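Local coordinates for protein F1 (Vaccinia virus ankara, PDB 4D2M) that binds the BH3 segment of Bim through a Bcl-2-like helical fold and so probably blocks apoptosis of the infected cell, at residues 86-91 against 176-181; 94-99 against 141-146; 103-108 against 145-150; 116-121 against 163-168; 126-131 against 135-140. The protein carries 1 engineered substitution. All blocks are in the same frame, centred on the assembly; numbering follows the deposited sequence.

Contact 1 of 5, residues 86-91 against 176-181; sequences IDIINI and DYITDI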
# COMPACT_ATOMS: atom_id res chain seq x y z
N ILE A 86 4.05 -23.84 11.48
CA ILE A 86 5.23 -23.19 10.91
C ILE A 86 6.33 -24.22 10.66
O ILE A 86 6.97 -24.19 9.61
CB ILE A 86 5.73 -22.06 11.84
CG1 ILE A 86 4.76 -20.88 11.77
CG2 ILE A 86 7.13 -21.60 11.43
CD1 ILE A 86 5.04 -19.77 12.79
N ASP A 87 6.55 -25.12 11.61
CA ASP A 87 7.55 -26.17 11.45
C ASP A 87 7.23 -27.06 10.25
O ASP A 87 8.12 -27.43 9.49
CB ASP A 87 7.65 -27.04 12.71
CG ASP A 87 8.45 -26.39 13.82
OD1 ASP A 87 9.19 -25.42 13.55
OD2 ASP A 87 8.35 -26.85 14.97
N ILE A 88 5.95 -27.39 10.09
CA ILE A 88 5.53 -28.25 9.00
C ILE A 88 5.77 -27.57 7.65
O ILE A 88 6.30 -28.18 6.73
CB ILE A 88 4.04 -28.64 9.14
CG1 ILE A 88 3.87 -29.56 10.35
CG2 ILE A 88 3.52 -29.34 7.89
CD1 ILE A 88 2.45 -29.69 10.83
N ILE A 89 5.40 -26.30 7.55
CA ILE A 89 5.60 -25.56 6.32
C ILE A 89 7.10 -25.40 6.05
O ILE A 89 7.54 -25.52 4.91
CB ILE A 89 4.92 -24.17 6.37
CG1 ILE A 89 3.41 -24.35 6.47
CG2 ILE A 89 5.25 -23.33 5.14
CD1 ILE A 89 2.70 -23.17 7.05
N ASN A 90 7.87 -25.16 7.11
CA ASN A 90 9.32 -25.07 6.98
C ASN A 90 9.93 -26.34 6.42
O ASN A 90 10.74 -26.30 5.49
CB ASN A 90 9.96 -24.74 8.34
CG ASN A 90 10.11 -23.26 8.57
OD1 ASN A 90 11.12 -22.66 8.19
ND2 ASN A 90 9.11 -22.65 9.20
N ILE A 91 9.54 -27.48 6.99
CA ILE A 91 10.10 -28.77 6.57
C ILE A 91 9.73 -29.08 5.12
O ILE A 91 10.59 -29.43 4.31
CB ILE A 91 9.60 -29.91 7.49
CG1 ILE A 91 10.19 -29.74 8.89
CG2 ILE A 91 9.99 -31.28 6.93
CD1 ILE A 91 9.54 -30.62 9.95
N ASP A 176 -6.87 -28.51 5.70
CA ASP A 176 -7.12 -29.89 6.08
C ASP A 176 -5.83 -30.70 6.07
O ASP A 176 -5.61 -31.55 6.93
CB ASP A 176 -8.16 -30.53 5.16
CG ASP A 176 -9.53 -29.91 5.31
OD1 ASP A 176 -9.80 -29.29 6.35
OD2 ASP A 176 -10.36 -30.06 4.38
N TYR A 177 -4.96 -30.42 5.09
CA TYR A 177 -3.69 -31.13 4.99
C TYR A 177 -2.78 -30.81 6.18
O TYR A 177 -2.25 -31.71 6.82
CB TYR A 177 -2.98 -30.78 3.69
CG TYR A 177 -3.42 -31.59 2.49
CD1 TYR A 177 -3.20 -32.97 2.45
CD2 TYR A 177 -4.03 -30.99 1.40
CE1 TYR A 177 -3.60 -33.72 1.36
CE2 TYR A 177 -4.44 -31.74 0.31
CZ TYR A 177 -4.22 -33.10 0.30
OH TYR A 177 -4.61 -33.84 -0.79
N ILE A 178 -2.61 -29.52 6.46
CA ILE A 178 -1.70 -29.09 7.52
C ILE A 178 -2.19 -29.57 8.89
O ILE A 178 -1.39 -29.97 9.73
CB ILE A 178 -1.55 -27.55 7.54
CG1 ILE A 178 -1.03 -27.04 6.19
CG2 ILE A 178 -0.62 -27.10 8.67
CD1 ILE A 178 0.34 -27.56 5.81
N THR A 179 -3.50 -29.53 9.10
CA THR A 179 -4.07 -29.93 10.38
C THR A 179 -3.97 -31.44 10.61
O THR A 179 -3.90 -31.90 11.75
CB THR A 179 -5.55 -29.51 10.51
OG1 THR A 179 -6.28 -29.98 9.37
CG2 THR A 179 -5.67 -28.00 10.60
N ASP A 180 -3.98 -32.22 9.52
CA ASP A 180 -3.83 -33.67 9.63
C ASP A 180 -2.46 -34.03 10.17
O ASP A 180 -2.33 -34.96 10.97
CB ASP A 180 -4.04 -34.34 8.27
CG ASP A 180 -5.49 -34.30 7.80
OD1 ASP A 180 -6.39 -34.11 8.65
OD2 ASP A 180 -5.72 -34.46 6.59
N ILE A 181 -1.45 -33.30 9.74
CA ILE A 181 -0.08 -33.56 10.15
C ILE A 181 0.17 -32.97 11.54
O ILE A 181 0.28 -31.76 11.70
CB ILE A 181 0.94 -32.98 9.14
CG1 ILE A 181 0.62 -33.47 7.73
CG2 ILE A 181 2.36 -33.36 9.55
CD1 ILE A 181 1.48 -32.85 6.64
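Ile88 is the centre of an aliphatic contact between helix 80-99 and the C-terminal end of helix 172-180. Its two branches serve different partners. CG1 lies beside the backbone N (chi1 -68°), and the chain then runs on extended, which carries CD1 to Ile181, where CG2 is 3.9 Å from Ile88 CD1. The other branch, Ile88 CG2, meets Ile178 CD1 at 4.2 Å. The two side chains run past one another, pointing opposite ways. Ile89 adds a looser touch, with its CG1 4.5 Å from Ile178 CD1.

One apolar group also meets backbone oxygen. Ile88 CD1 packs tightly against Ile181 O, at 3.1 Å. Ile181 has already left helical geometry, and its own N makes only weak bonds back to the helix.

Polar bonds run beside the contact, not across it. Asn90 N and Asn90 ND2 both donate to Ile86 O, from opposite faces of its carbonyl plane, with ND2 at 2.7 Å. Tyr177 OH bonds to Lys133 O. Ile86 and Ile89 pack on Ala61 of the second subunit, and Asn90 on Tyr65 of that subunit. Nothing polar pairs across the contact itself, so the last helix is held here by the shape and apolar character of its isoleucines.

Contact 2 of 5, residues 94-99 against 141-146; sequences DKVSND and TISFIT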
# COMPACT_ATOMS: atom_id res chain seq x y z
N ASP A 94 10.87 -26.26 2.32
CA ASP A 94 12.32 -26.24 2.17
C ASP A 94 12.75 -27.35 1.22
O ASP A 94 13.62 -27.15 0.38
CB ASP A 94 13.03 -26.39 3.51
CG ASP A 94 13.06 -25.10 4.32
OD1 ASP A 94 12.32 -24.16 3.97
OD2 ASP A 94 13.81 -25.04 5.31
N LYS A 95 12.12 -28.51 1.36
CA LYS A 95 12.45 -29.66 0.52
C LYS A 95 12.04 -29.41 -0.93
O LYS A 95 12.81 -29.68 -1.85
CB LYS A 95 11.77 -30.92 1.05
CG LYS A 95 12.30 -32.20 0.41
CD LYS A 95 11.64 -33.44 1.00
CE LYS A 95 12.27 -34.71 0.45
NZ LYS A 95 12.21 -34.77 -1.04
N VAL A 96 10.83 -28.90 -1.12
CA VAL A 96 10.34 -28.55 -2.45
C VAL A 96 11.25 -27.49 -3.06
O VAL A 96 11.66 -27.61 -4.21
CB VAL A 96 8.86 -28.04 -2.39
CG1 VAL A 96 8.40 -27.41 -3.72
CG2 VAL A 96 7.94 -29.19 -2.01
N SER A 97 11.60 -26.48 -2.27
CA SER A 97 12.45 -25.39 -2.76
C SER A 97 13.83 -25.90 -3.17
O SER A 97 14.42 -25.41 -4.13
CB SER A 97 12.58 -24.30 -1.70
OG SER A 97 11.34 -23.64 -1.50
N ASN A 98 14.33 -26.89 -2.44
CA ASN A 98 15.63 -27.47 -2.75
C ASN A 98 15.55 -28.42 -3.94
O ASN A 98 16.35 -28.33 -4.87
CB ASN A 98 16.20 -28.21 -1.54
CG ASN A 98 16.48 -27.28 -0.37
OD1 ASN A 98 16.87 -26.13 -0.56
ND2 ASN A 98 16.27 -27.78 0.84
N ASP A 99 14.58 -29.34 -3.89
CA ASP A 99 14.40 -30.33 -4.95
C ASP A 99 14.13 -29.69 -6.30
O ASP A 99 14.65 -30.14 -7.33
CB ASP A 99 13.25 -31.27 -4.59
CG ASP A 99 13.62 -32.27 -3.51
OD1 ASP A 99 14.72 -32.14 -2.92
OD2 ASP A 99 12.81 -33.18 -3.23
N THR A 141 3.53 -23.63 -4.69
CA THR A 141 3.18 -22.23 -4.86
C THR A 141 3.81 -21.38 -3.75
O THR A 141 4.33 -20.30 -4.01
CB THR A 141 1.65 -22.02 -4.85
OG1 THR A 141 1.05 -22.84 -5.86
CG2 THR A 141 1.32 -20.56 -5.12
N ILE A 142 3.74 -21.88 -2.52
CA ILE A 142 4.38 -21.21 -1.40
C ILE A 142 5.87 -21.04 -1.68
O ILE A 142 6.42 -19.95 -1.51
CB ILE A 142 4.18 -21.98 -0.09
CG1 ILE A 142 2.70 -22.03 0.27
CG2 ILE A 142 4.96 -21.33 1.05
CD1 ILE A 142 2.35 -23.04 1.35
N SER A 143 6.52 -22.11 -2.12
CA SER A 143 7.95 -22.08 -2.41
C SER A 143 8.26 -21.07 -3.51
O SER A 143 9.24 -20.34 -3.42
CB SER A 143 8.45 -23.47 -2.82
OG SER A 143 8.48 -24.35 -1.71
N PHE A 144 7.42 -21.02 -4.54
CA PHE A 144 7.63 -20.08 -5.62
C PHE A 144 7.44 -18.64 -5.14
O PHE A 144 8.26 -17.77 -5.43
CB PHE A 144 6.69 -20.36 -6.79
CG PHE A 144 6.80 -19.37 -7.91
CD1 PHE A 144 7.92 -19.34 -8.72
CD2 PHE A 144 5.79 -18.45 -8.13
CE1 PHE A 144 8.02 -18.42 -9.74
CE2 PHE A 144 5.89 -17.53 -9.15
CZ PHE A 144 7.01 -17.51 -9.96
N ILE A 145 6.36 -18.40 -4.39
CA ILE A 145 6.09 -17.07 -3.86
C ILE A 145 7.20 -16.64 -2.90
O ILE A 145 7.57 -15.47 -2.86
CB ILE A 145 4.73 -17.01 -3.12
CG1 ILE A 145 3.57 -17.22 -4.11
CG2 ILE A 145 4.55 -15.68 -2.39
CD1 ILE A 145 3.46 -16.17 -5.19
N THR A 146 7.71 -17.59 -2.13
CA THR A 146 8.82 -17.31 -1.23
C THR A 146 10.04 -16.87 -2.02
O THR A 146 10.74 -15.94 -1.62
CB THR A 146 9.17 -18.55 -0.38
OG1 THR A 146 8.02 -18.95 0.37
CG2 THR A 146 10.31 -18.24 0.58
O HOH W 1 11.68 -21.24 -2.98
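Ser143 faces Ser97 where segments 94-99 and 141-146 come nearest, their CA atoms 5.6 Å apart. Its CB lies 3.2 Å from Ser97 OG and 4.0 Å from Val96 CG1. One bond further, OG sits beside its own backbone N (chi1 -72°), and this turns it toward helix 80-99. There OG comes within 3.7 Å of Val96 CG1. It bonds to Cys93 O, one turn before Ser97. Ser97 OG bonds to the same carbonyl oxygen, so a single acceptor gathers both hydroxyls. A water completes the join. It donates to Ser97 OG at 2.8 Å and to Ser143 O at 2.6 Å. Nearby, Val96 packs on an aromatic side chain of the bound peptide, and Asp94 OD1 bonds to Tyr65 OH of the second subunit. Small side chains let two helices of this Bcl-2-like bundle come close. Both hydroxyls are held by Cys93 O, and the water links Ser97 OG to the backbone oxygen of Ser143.

Contact 3 of 5, residues 103-108 against 145-150; sequences DMNIMY and ITELGR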
# COMPACT_ATOMS: atom_id res chain seq x y z
N ASP A 103 13.80 -25.34 -11.12
CA ASP A 103 12.47 -25.01 -11.62
C ASP A 103 12.00 -23.65 -11.09
O ASP A 103 11.35 -22.89 -11.80
CB ASP A 103 11.45 -26.09 -11.24
CG ASP A 103 11.90 -27.48 -11.66
OD1 ASP A 103 13.08 -27.82 -11.45
OD2 ASP A 103 11.06 -28.24 -12.21
N MET A 104 12.34 -23.37 -9.84
CA MET A 104 11.96 -22.11 -9.21
C MET A 104 12.68 -20.93 -9.86
O MET A 104 12.07 -19.89 -10.11
CB MET A 104 12.26 -22.15 -7.71
CG MET A 104 11.44 -23.17 -6.93
SD MET A 104 9.67 -22.83 -6.92
CE MET A 104 9.03 -24.44 -6.46
N ASN A 105 13.97 -21.10 -10.14
CA ASN A 105 14.76 -20.04 -10.75
C ASN A 105 14.24 -19.63 -12.12
O ASN A 105 14.05 -18.45 -12.40
CB ASN A 105 16.23 -20.47 -10.87
CG ASN A 105 16.91 -20.64 -9.52
OD1 ASN A 105 16.43 -20.14 -8.50
ND2 ASN A 105 18.04 -21.34 -9.51
N ILE A 106 14.01 -20.62 -12.98
CA ILE A 106 13.55 -20.35 -14.34
C ILE A 106 12.11 -19.82 -14.35
O ILE A 106 11.72 -19.08 -15.25
CB ILE A 106 13.68 -21.60 -15.25
CG1 ILE A 106 13.00 -22.83 -14.62
CG2 ILE A 106 15.15 -21.85 -15.56
CD1 ILE A 106 13.64 -24.18 -14.99
N MET A 107 11.33 -20.17 -13.33
CA MET A 107 9.98 -19.65 -13.22
C MET A 107 9.99 -18.20 -12.74
O MET A 107 9.08 -17.43 -13.05
CB MET A 107 9.14 -20.51 -12.28
CG MET A 107 8.68 -21.81 -12.93
SD MET A 107 8.23 -23.07 -11.73
CE MET A 107 6.64 -22.47 -11.20
N TYR A 108 11.03 -17.82 -12.00
CA TYR A 108 11.20 -16.42 -11.61
C TYR A 108 11.49 -15.58 -12.84
O TYR A 108 11.00 -14.46 -12.97
CB TYR A 108 12.32 -16.25 -10.59
CG TYR A 108 12.76 -14.82 -10.44
CD1 TYR A 108 11.99 -13.90 -9.73
CD2 TYR A 108 13.94 -14.37 -11.03
CE1 TYR A 108 12.38 -12.59 -9.60
CE2 TYR A 108 14.34 -13.05 -10.90
CZ TYR A 108 13.56 -12.16 -10.19
OH TYR A 108 13.95 -10.85 -10.06
N ILE A 145 6.36 -18.40 -4.39
CA ILE A 145 6.09 -17.07 -3.86
C ILE A 145 7.20 -16.64 -2.90
O ILE A 145 7.57 -15.47 -2.86
CB ILE A 145 4.73 -17.01 -3.12
CG1 ILE A 145 3.57 -17.22 -4.11
CG2 ILE A 145 4.55 -15.68 -2.39
CD1 ILE A 145 3.46 -16.17 -5.19
N THR A 146 7.71 -17.59 -2.13
CA THR A 146 8.82 -17.31 -1.23
C THR A 146 10.04 -16.87 -2.02
O THR A 146 10.74 -15.94 -1.62
CB THR A 146 9.17 -18.55 -0.38
OG1 THR A 146 8.02 -18.95 0.37
CG2 THR A 146 10.31 -18.24 0.58
N GLU A 147 10.28 -17.52 -3.15
CA GLU A 147 11.41 -17.18 -4.02
C GLU A 147 11.24 -15.79 -4.63
O GLU A 147 12.21 -15.05 -4.77
CB GLU A 147 11.57 -18.22 -5.13
CG GLU A 147 12.93 -18.89 -5.14
CD GLU A 147 14.06 -17.93 -5.46
OE1 GLU A 147 14.01 -17.29 -6.53
OE2 GLU A 147 14.99 -17.81 -4.64
N LEU A 148 10.01 -15.44 -5.00
CA LEU A 148 9.74 -14.10 -5.51
C LEU A 148 10.04 -13.06 -4.43
O LEU A 148 10.52 -11.97 -4.73
CB LEU A 148 8.28 -13.96 -5.97
CG LEU A 148 7.86 -14.71 -7.24
CD1 LEU A 148 6.43 -14.35 -7.61
CD2 LEU A 148 8.79 -14.39 -8.41
N GLY A 149 9.77 -13.41 -3.18
CA GLY A 149 10.03 -12.53 -2.07
C GLY A 149 11.51 -12.29 -1.85
O GLY A 149 11.93 -11.17 -1.56
N ARG A 150 12.31 -13.35 -2.01
CA ARG A 150 13.76 -13.26 -1.82
C ARG A 150 14.42 -12.29 -2.80
O ARG A 150 15.45 -11.70 -2.49
CB ARG A 150 14.41 -14.64 -1.99
CG ARG A 150 14.03 -15.65 -0.92
CD ARG A 150 14.82 -16.94 -1.09
NE ARG A 150 14.42 -17.97 -0.13
CZ ARG A 150 13.59 -18.98 -0.39
NH1 ARG A 150 13.05 -19.13 -1.60
NH2 ARG A 150 13.29 -19.84 0.57
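The Tyr108 ring takes Leu148 at its edge. Leu148 CD2 lies in the plane of the ring, 3.5 Å from CD1 and 4.2 Å from CE1 of Tyr108. The tyrosine CG is anti to the backbone N (chi1 165°), which turns the ring out toward helix 135-150. Arg151 makes a cation-pi contact with the same ring. A second flat group, the guanidinium of Arg150, has Thr146 CG2 over one face, 3.2 Å above the plane and offset toward the rim. This is packing within one helix.

The axes of segments 103-108 and 145-150 approach to 10.0 Å and cross at -63°. Helix 135-150 is the central helix of the Bcl-2-like bundle, and helix 101-111 lies across its C-terminal part. Bound peptide packs on Asp103 and Met107 of that crossing helix.

Further along the contact, Met104 CB meets Glu147 CG at 4.2 Å. The carboxylate of Glu147 forms a salt bridge through OE1 with Arg151 NE, and OE2 is a long 3.8 Å from Arg150 NH1. Arg151 thus links the acid and the tyrosine ring. Arg150 NH2 reaches away to Gln69 OE1 of the second subunit, with which it forms a hydrogen bond.

Contact 4 of 5, residues 116-121 against 163-168; sequences FTVYDF and TLLSHT. Engineered in segment 116-121: Phe121 (natural residue Ile).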
# COMPACT_ATOMS: atom_id res chain seq x y z
N PHE A 116 3.92 -9.58 -16.56
CA PHE A 116 3.55 -10.36 -15.38
C PHE A 116 3.03 -9.46 -14.27
O PHE A 116 3.63 -8.41 -13.99
CB PHE A 116 4.75 -11.17 -14.87
CG PHE A 116 4.48 -11.93 -13.59
CD1 PHE A 116 4.67 -11.33 -12.36
CD2 PHE A 116 4.03 -13.24 -13.63
CE1 PHE A 116 4.42 -12.02 -11.19
CE2 PHE A 116 3.79 -13.94 -12.46
CZ PHE A 116 3.98 -13.33 -11.24
N THR A 117 1.93 -9.86 -13.65
CA THR A 117 1.38 -9.12 -12.52
C THR A 117 0.96 -10.09 -11.42
O THR A 117 0.42 -11.17 -11.70
CB THR A 117 0.16 -8.27 -12.92
OG1 THR A 117 -0.96 -9.12 -13.18
CG2 THR A 117 0.47 -7.44 -14.16
N VAL A 118 1.21 -9.71 -10.17
CA VAL A 118 0.83 -10.54 -9.03
C VAL A 118 -0.68 -10.73 -8.99
O VAL A 118 -1.17 -11.81 -8.65
CB VAL A 118 1.32 -9.92 -7.70
CG1 VAL A 118 0.81 -10.71 -6.51
CG2 VAL A 118 2.84 -9.86 -7.68
N TYR A 119 -1.42 -9.69 -9.36
CA TYR A 119 -2.88 -9.75 -9.36
C TYR A 119 -3.37 -10.90 -10.24
O TYR A 119 -4.12 -11.77 -9.78
CB TYR A 119 -3.49 -8.44 -9.87
CG TYR A 119 -3.02 -7.20 -9.15
CD1 TYR A 119 -3.45 -6.91 -7.86
CD2 TYR A 119 -2.17 -6.30 -9.77
CE1 TYR A 119 -3.02 -5.77 -7.20
CE2 TYR A 119 -1.74 -5.15 -9.12
CZ TYR A 119 -2.17 -4.90 -7.83
OH TYR A 119 -1.75 -3.76 -7.18
N ASP A 120 -2.92 -10.92 -11.49
CA ASP A 120 -3.32 -11.96 -12.43
C ASP A 120 -2.79 -13.33 -12.01
O ASP A 120 -3.47 -14.34 -12.19
CB ASP A 120 -2.83 -11.63 -13.84
CG ASP A 120 -3.62 -10.52 -14.50
OD1 ASP A 120 -4.84 -10.42 -14.24
OD2 ASP A 120 -3.03 -9.74 -15.27
N PHE A 121 -1.57 -13.37 -11.48
CA PHE A 121 -1.00 -14.64 -11.05
C PHE A 121 -1.82 -15.23 -9.90
O PHE A 121 -2.09 -16.43 -9.87
CB PHE A 121 0.46 -14.49 -10.62
CG PHE A 121 1.08 -15.78 -10.15
CD1 PHE A 121 1.28 -16.83 -11.03
CD2 PHE A 121 1.44 -15.96 -8.82
CE1 PHE A 121 1.84 -18.02 -10.61
CE2 PHE A 121 2.00 -17.15 -8.39
CZ PHE A 121 2.20 -18.18 -9.29
N THR A 163 0.68 -11.44 1.66
CA THR A 163 -0.63 -11.37 2.29
C THR A 163 -1.71 -11.91 1.35
O THR A 163 -2.48 -12.79 1.72
CB THR A 163 -0.96 -9.93 2.70
OG1 THR A 163 0.06 -9.45 3.59
CG2 THR A 163 -2.32 -9.85 3.39
N LEU A 164 -1.73 -11.39 0.13
CA LEU A 164 -2.70 -11.83 -0.87
C LEU A 164 -2.61 -13.32 -1.14
O LEU A 164 -3.59 -14.05 -1.01
CB LEU A 164 -2.51 -11.05 -2.17
CG LEU A 164 -3.28 -11.53 -3.40
CD1 LEU A 164 -4.77 -11.65 -3.10
CD2 LEU A 164 -3.05 -10.59 -4.58
N LEU A 165 -1.42 -13.79 -1.52
CA LEU A 165 -1.27 -15.18 -1.94
C LEU A 165 -1.51 -16.17 -0.81
O LEU A 165 -1.96 -17.29 -1.04
CB LEU A 165 0.12 -15.40 -2.54
CG LEU A 165 0.22 -15.24 -4.06
CD1 LEU A 165 -0.53 -16.36 -4.78
CD2 LEU A 165 -0.30 -13.87 -4.52
N SER A 166 -1.24 -15.75 0.43
CA SER A 166 -1.47 -16.61 1.59
C SER A 166 -2.96 -16.94 1.74
O SER A 166 -3.32 -18.07 2.05
CB SER A 166 -0.95 -15.94 2.86
OG SER A 166 -1.56 -14.69 3.08
N HIS A 167 -3.81 -15.94 1.52
CA HIS A 167 -5.25 -16.17 1.50
C HIS A 167 -5.61 -17.19 0.43
O HIS A 167 -6.31 -18.16 0.70
CB HIS A 167 -6.01 -14.86 1.23
CG HIS A 167 -6.19 -14.00 2.44
ND1 HIS A 167 -7.28 -14.12 3.28
CD2 HIS A 167 -5.43 -13.01 2.96
CE1 HIS A 167 -7.18 -13.24 4.26
NE2 HIS A 167 -6.06 -12.55 4.08
N THR A 168 -5.11 -16.96 -0.78
CA THR A 168 -5.42 -17.81 -1.92
C THR A 168 -4.92 -19.24 -1.75
O THR A 168 -5.60 -20.19 -2.14
CB THR A 168 -4.82 -17.23 -3.22
OG1 THR A 168 -5.19 -15.85 -3.35
CG2 THR A 168 -5.31 -18.01 -4.44
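Val118 CG1 makes the closest touch between segments 116-121 and 163-168. It meets Leu165 CD2 at 3.9 Å and Leu164 CD2 at 4.3 Å, and so sits against two neighbouring leucines. That methyl is anti to the backbone N (chi1 174°), the position that sends it across. One turn on, Phe121, an engineered residue, brings ring atom CE2 to 4.5 Å from Leu165 CD1.

In the next shell, helix 135-150 backs this group. Its Ile145 packs on both Phe121 and Leu165, and its Phe144 ring meets the Phe121 ring with the planes at about 60°. Beyond the touching side chains, Thr168 OG1 bonds to Asn122 OD1.

The first turn of helix 118-131 is set by an N-cap. Thr117 OG1 accepts from Asp120 N at 3.2 Å, with an angle of 157° at the hydrogen. Thr117 N bonds to an acidic side chain of the bound peptide, and Phe116 and Phe121 pack on apolar side chains of that peptide. Elsewhere, Tyr119 stacks on His167 of the third subunit. The side chains that meet between the two segments are therefore all apolar. The Thr117 N bond joins the helix start to the bound peptide, while the cap holds its first turn.

Contact 5 of 5, residues 126-131 against 135-140; sequences NTIMLD and LGVRLA. Unlike the reference sequence in segment 126-131: Met129 (reference Leu), Leu130 (reference Met).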
# COMPACT_ATOMS: atom_id res chain seq x y z
N ASN A 126 -5.49 -19.34 -7.90
CA ASN A 126 -6.81 -19.65 -7.36
C ASN A 126 -7.53 -20.66 -8.25
O ASN A 126 -8.14 -21.61 -7.76
CB ASN A 126 -7.64 -18.38 -7.20
CG ASN A 126 -9.00 -18.64 -6.58
OD1 ASN A 126 -9.10 -18.90 -5.39
ND2 ASN A 126 -10.05 -18.54 -7.39
N THR A 127 -7.43 -20.45 -9.56
CA THR A 127 -8.08 -21.32 -10.53
C THR A 127 -7.53 -22.75 -10.46
O THR A 127 -8.29 -23.71 -10.46
CB THR A 127 -7.91 -20.77 -11.97
OG1 THR A 127 -8.59 -19.52 -12.09
CG2 THR A 127 -8.47 -21.74 -13.01
N ILE A 128 -6.21 -22.87 -10.40
CA ILE A 128 -5.55 -24.18 -10.37
C ILE A 128 -5.95 -24.98 -9.14
O ILE A 128 -6.20 -26.18 -9.23
CB ILE A 128 -4.00 -24.02 -10.39
CG1 ILE A 128 -3.53 -23.61 -11.80
CG2 ILE A 128 -3.30 -25.30 -9.93
CD1 ILE A 128 -3.15 -24.76 -12.71
N MET A 129 -6.03 -24.32 -8.00
CA MET A 129 -6.29 -25.00 -6.74
C MET A 129 -7.73 -25.51 -6.64
O MET A 129 -8.01 -26.45 -5.89
CB MET A 129 -6.01 -24.06 -5.57
CG MET A 129 -4.53 -23.87 -5.27
SD MET A 129 -4.24 -22.59 -4.03
CE MET A 129 -5.32 -23.16 -2.72
N LEU A 130 -8.64 -24.87 -7.37
CA LEU A 130 -10.04 -25.28 -7.36
C LEU A 130 -10.22 -26.66 -7.99
O LEU A 130 -11.06 -27.44 -7.55
CB LEU A 130 -10.89 -24.25 -8.11
CG LEU A 130 -11.66 -23.24 -7.26
CD1 LEU A 130 -10.87 -22.72 -6.07
CD2 LEU A 130 -12.04 -22.08 -8.14
N ASP A 131 -9.43 -26.95 -9.02
CA ASP A 131 -9.51 -28.23 -9.71
C ASP A 131 -8.51 -29.23 -9.13
O ASP A 131 -8.81 -30.41 -9.00
CB ASP A 131 -9.26 -28.04 -11.21
CG ASP A 131 -10.25 -27.08 -11.85
OD1 ASP A 131 -11.46 -27.21 -11.59
OD2 ASP A 131 -9.81 -26.19 -12.61
N LEU A 135 -1.69 -31.82 -2.26
CA LEU A 135 -0.88 -31.01 -1.36
C LEU A 135 0.26 -30.34 -2.11
O LEU A 135 0.64 -29.21 -1.80
CB LEU A 135 -0.31 -31.87 -0.23
CG LEU A 135 0.67 -31.18 0.72
CD1 LEU A 135 -0.03 -30.11 1.54
CD2 LEU A 135 1.34 -32.20 1.63
N GLY A 136 0.80 -31.04 -3.11
CA GLY A 136 1.98 -30.60 -3.83
C GLY A 136 1.89 -29.22 -4.46
O GLY A 136 2.80 -28.41 -4.32
N VAL A 137 0.79 -28.95 -5.16
CA VAL A 137 0.66 -27.69 -5.88
C VAL A 137 0.61 -26.51 -4.90
O VAL A 137 1.04 -25.40 -5.22
CB VAL A 137 -0.59 -27.68 -6.80
CG1 VAL A 137 -1.89 -27.69 -5.99
CG2 VAL A 137 -0.55 -26.48 -7.74
N ARG A 138 0.11 -26.77 -3.70
CA ARG A 138 0.01 -25.74 -2.67
C ARG A 138 1.38 -25.46 -2.06
O ARG A 138 1.74 -24.30 -1.84
CB ARG A 138 -0.99 -26.17 -1.60
CG ARG A 138 -2.43 -26.01 -2.06
CD ARG A 138 -3.36 -27.05 -1.47
NE ARG A 138 -4.74 -26.80 -1.90
CZ ARG A 138 -5.28 -27.29 -3.02
NH1 ARG A 138 -4.58 -28.08 -3.82
NH2 ARG A 138 -6.54 -27.00 -3.32
N LEU A 139 2.14 -26.51 -1.79
CA LEU A 139 3.50 -26.37 -1.28
C LEU A 139 4.41 -25.72 -2.32
O LEU A 139 5.27 -24.91 -1.97
CB LEU A 139 4.07 -27.74 -0.89
CG LEU A 139 3.40 -28.44 0.30
CD1 LEU A 139 3.99 -29.83 0.49
CD2 LEU A 139 3.54 -27.62 1.57
N ALA A 140 4.22 -26.07 -3.58
CA ALA A 140 5.04 -25.54 -4.66
C ALA A 140 4.79 -24.04 -4.85
O ALA A 140 5.71 -23.28 -5.13
CB ALA A 140 4.77 -26.29 -5.95
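Ile128 is the first residue of helix 118-131 here to touch helix 135-150. Its CG2 meets Val137 CG2 at 3.7 Å, and the two side chains cross at a slant. Both residues also pack on the bound peptide. Next comes Met129, which crosses over one face of the Arg138 guanidinium. Its CG is over the centre of that face, 4.1 Å above the plane. The chain then bends at chi3 (53°), which folds CE back to 3.8 Å from Arg138 NE. Met129 O takes a weak bond from Arg138 NH2, 3.0 Å long and bent to 134°. Stronger partners fix the rotation of the guanidinium: NH2 forms a salt bridge with Asp171 OD2, and NH1 donates to Asn132 O and Gly134 O in the turn that follows. The buried arginine thus knits the turn to both helices and to the start of helix 172-180. The arrangement is one of two consecutive helices joined by a short connection, beside the peptide-binding groove of a Bcl-2-like fold.

From the N terminus, contact 1 opens first, on helix 80-99, and closes last, on helix 172-180, so the other four lie within its loop. Contact 2 starts further along the same helix and ends on helix 135-150. Contact 3 starts on helix 101-111 and ends on that same central helix; the two share Ile145 and Thr146. Contact 4 runs from helix 118-131 to helix 155-169 and crosses both. Contact 5 spans one short turn and lies within every other loop. Helix 135-150 is thus tied to three neighbours. Contacts 2, 3 and 4 meet at Ile145, and contacts 1 and 5 meet where Tyr177 packs on Leu135.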